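Local coordinates for protein isocitrate dehydrogenase [NAD] subunit 2, mitochondrial (Saccharomyces cerevisiae, PDB 3BLX) that catalyses, within an octamer of two kinds of subunit, the NAD-dependent oxidative decarboxylation of isocitrate to 2-oxoglutarate in the mitochondrial citric acid cycle, and also binds RNA, at residues B[22-27]-B[51-56]. Residues are numbered along the deposited sequence; the frame is centred on the assembly and turned at random.
Sequences YTVSFI and IEWESC
The two parallel strands of a beta-alpha-beta unit, 22-23 and 51-52, joined through helix 33-45, lie next to each other here, and their chains continue side by side to Ile27 and Cys56. Two nearly straight backbone hydrogen bonds hold the strands in register: Glu52 N gives its hydrogen to Tyr22 O at 3.0 Å, and Val24 N to Glu52 O at 3.2 Å, each donor in the plane of the carbonyl it meets. Besides these bonds, the side chains of Ile51, Val24, Trp53 and Phe26 carry the contact. The Trp53 indole, its CG anti to the carbonyl carbon (chi1 -54°), stands between Ile51 and Phe26. Phe26 turns an edge onto one indole face in a T-shaped stack, with ring planes at 83° and Phe26 CD1 3.4 Å from Trp53 CE3. Ile51 CG2 lies over the opposite face toward its rim, and also meets Val24 CG2 at 3.7 Å. At the indole edge, Val24 CG1, anti to its own backbone N, reaches Trp53 CZ3 at 3.4 Å. The two aromatic rings meet the helix of the beta-alpha-beta unit, Trp53 at Phe44 and Phe26 in a cation-pi contact with Lys41, whereas Val24 and Ile51 pack on helix 296-309. An alanine in place of Trp53 would remove the face against which the Phe26 edge rests and would probably loosen the packing of Val24 and Ile51. Other side chains turn to helix 71-80: Ser25 OG is hydrogen-bonded to Asn80 and Ser76, and its CB touches Cys56 SG at 3.6 Å. Glu54 OE1 also bonds to Asn80, so one asparagine ties both segments to that helix. At the far end Ile27 CG1 packs 3.9 Å from Cys56 CB, the Ile27 side chain lying about 11 Å from that of Arg104, which probably binds substrate, as in related enzymes.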
loop_
_atom_site.group_PDB
_atom_site.type_symbol
_atom_site.label_atom_id
_atom_site.label_comp_id
_atom_site.label_asym_id
_atom_site.label_seq_id
_atom_site.Cartn_x
_atom_site.Cartn_y
_atom_site.Cartn_z
ATOM N N TYR B 22 -48.125 -37.994 -30.348
ATOM C CA TYR B 22 -47.618 -37.484 -29.074
ATOM C C TYR B 22 -47.148 -36.034 -29.183
ATOM O O TYR B 22 -46.496 -35.654 -30.159
ATOM C CB TYR B 22 -46.449 -38.341 -28.593
ATOM C CG TYR B 22 -46.821 -39.744 -28.194
ATOM C CD1 TYR B 22 -46.626 -40.814 -29.067
ATOM C CD2 TYR B 22 -47.354 -40.005 -26.943
ATOM C CE1 TYR B 22 -46.958 -42.099 -28.701
ATOM C CE2 TYR B 22 -47.691 -41.288 -26.568
ATOM C CZ TYR B 22 -47.495 -42.330 -27.451
ATOM O OH TYR B 22 -47.830 -43.608 -27.075
ATOM N N THR B 23 -47.474 -35.230 -28.173
ATOM C CA THR B 23 -46.989 -33.854 -28.101
ATOM C C THR B 23 -45.594 -33.782 -27.465
ATOM O O THR B 23 -45.372 -34.328 -26.383
ATOM C CB THR B 23 -47.966 -32.962 -27.309
ATOM O OG1 THR B 23 -48.604 -33.738 -26.284
ATOM C CG2 THR B 23 -49.029 -32.396 -28.231
ATOM N N VAL B 24 -44.665 -33.108 -28.142
ATOM C CA VAL B 24 -43.293 -32.935 -27.666
ATOM C C VAL B 24 -42.773 -31.485 -27.805
ATOM O O VAL B 24 -42.624 -30.982 -28.918
ATOM C CB VAL B 24 -42.341 -33.881 -28.421
ATOM C CG1 VAL B 24 -40.895 -33.572 -28.072
ATOM C CG2 VAL B 24 -42.669 -35.330 -28.116
ATOM N N SER B 25 -42.485 -30.824 -26.683
ATOM C CA SER B 25 -41.957 -29.458 -26.710
ATOM C C SER B 25 -40.629 -29.451 -27.445
ATOM O O SER B 25 -39.948 -30.461 -27.484
ATOM C CB SER B 25 -41.774 -28.928 -25.293
ATOM O OG SER B 25 -42.984 -28.927 -24.564
ATOM N N PHE B 26 -40.249 -28.329 -28.037
ATOM C CA PHE B 26 -38.964 -28.303 -28.714
ATOM C C PHE B 26 -37.851 -27.436 -28.090
ATOM O O PHE B 26 -36.960 -27.962 -27.430
ATOM C CB PHE B 26 -39.115 -28.004 -30.191
ATOM C CG PHE B 26 -38.106 -28.709 -31.030
ATOM C CD1 PHE B 26 -38.429 -29.884 -31.672
ATOM C CD2 PHE B 26 -36.815 -28.225 -31.145
ATOM C CE1 PHE B 26 -37.495 -30.553 -32.435
ATOM C CE2 PHE B 26 -35.870 -28.893 -31.901
ATOM C CZ PHE B 26 -36.213 -30.060 -32.549
ATOM N N ILE B 27 -37.889 -26.125 -28.296
ATOM C CA ILE B 27 -36.769 -25.271 -27.901
ATOM C C ILE B 27 -35.659 -25.479 -28.896
ATOM O O ILE B 27 -34.733 -26.224 -28.642
ATOM C CB ILE B 27 -36.186 -25.592 -26.501
ATOM C CG1 ILE B 27 -37.287 -25.770 -25.463
ATOM C CG2 ILE B 27 -35.169 -24.509 -26.075
ATOM C CD1 ILE B 27 -36.785 -26.214 -24.126
ATOM N N ILE B 51 -45.352 -37.922 -33.626
ATOM C CA ILE B 51 -44.954 -36.745 -32.860
ATOM C C ILE B 51 -45.272 -35.421 -33.565
ATOM O O ILE B 51 -44.929 -35.220 -34.735
ATOM C CB ILE B 51 -43.439 -36.799 -32.508
ATOM C CG1 ILE B 51 -43.137 -37.998 -31.613
ATOM C CG2 ILE B 51 -42.981 -35.509 -31.830
ATOM C CD1 ILE B 51 -41.681 -38.282 -31.478
ATOM N N GLU B 52 -45.937 -34.528 -32.836
ATOM C CA GLU B 52 -46.141 -33.154 -33.269
ATOM C C GLU B 52 -45.360 -32.229 -32.331
ATOM O O GLU B 52 -45.449 -32.352 -31.108
ATOM C CB GLU B 52 -47.633 -32.805 -33.254
ATOM C CG GLU B 52 -48.291 -32.982 -31.895
ATOM C CD GLU B 52 -49.795 -32.795 -31.928
ATOM O OE1 GLU B 52 -50.451 -33.307 -32.867
ATOM O OE2 GLU B 52 -50.313 -32.143 -30.999
ATOM N N TRP B 53 -44.596 -31.308 -32.906
ATOM C CA TRP B 53 -43.760 -30.410 -32.124
ATOM C C TRP B 53 -44.525 -29.262 -31.459
ATOM O O TRP B 53 -45.748 -29.256 -31.445
ATOM C CB TRP B 53 -42.655 -29.871 -33.011
ATOM C CG TRP B 53 -41.873 -30.973 -33.672
ATOM C CD1 TRP B 53 -41.758 -31.212 -35.010
ATOM C CD2 TRP B 53 -41.102 -31.994 -33.016
ATOM N NE1 TRP B 53 -40.957 -32.308 -35.231
ATOM C CE2 TRP B 53 -40.542 -32.805 -34.025
ATOM C CE3 TRP B 53 -40.824 -32.296 -31.674
ATOM C CZ2 TRP B 53 -39.722 -33.889 -33.736
ATOM C CZ3 TRP B 53 -40.008 -33.373 -31.396
ATOM C CH2 TRP B 53 -39.467 -34.155 -32.418
ATOM N N GLU B 54 -43.798 -28.299 -30.901
ATOM C CA GLU B 54 -44.411 -27.204 -30.161
ATOM C C GLU B 54 -43.339 -26.246 -29.664
ATOM O O GLU B 54 -43.247 -25.983 -28.475
ATOM C CB GLU B 54 -45.218 -27.746 -28.976
ATOM C CG GLU B 54 -46.108 -26.707 -28.282
ATOM C CD GLU B 54 -47.077 -27.321 -27.267
ATOM O OE1 GLU B 54 -47.302 -28.551 -27.315
ATOM O OE2 GLU B 54 -47.622 -26.567 -26.424
ATOM N N SER B 55 -42.539 -25.721 -30.579
ATOM C CA SER B 55 -41.360 -24.938 -30.217
ATOM C C SER B 55 -41.598 -23.942 -29.085
ATOM O O SER B 55 -42.510 -23.124 -29.158
ATOM C CB SER B 55 -40.787 -24.234 -31.450
ATOM O OG SER B 55 -41.820 -23.760 -32.290
ATOM N N CYS B 56 -40.768 -24.034 -28.041
ATOM C CA CYS B 56 -40.848 -23.158 -26.872
ATOM C C CYS B 56 -39.725 -22.141 -26.865
ATOM O O CYS B 56 -38.660 -22.381 -27.422
ATOM C CB CYS B 56 -40.731 -23.973 -25.585
ATOM S SG CYS B 56 -41.934 -25.288 -25.385
#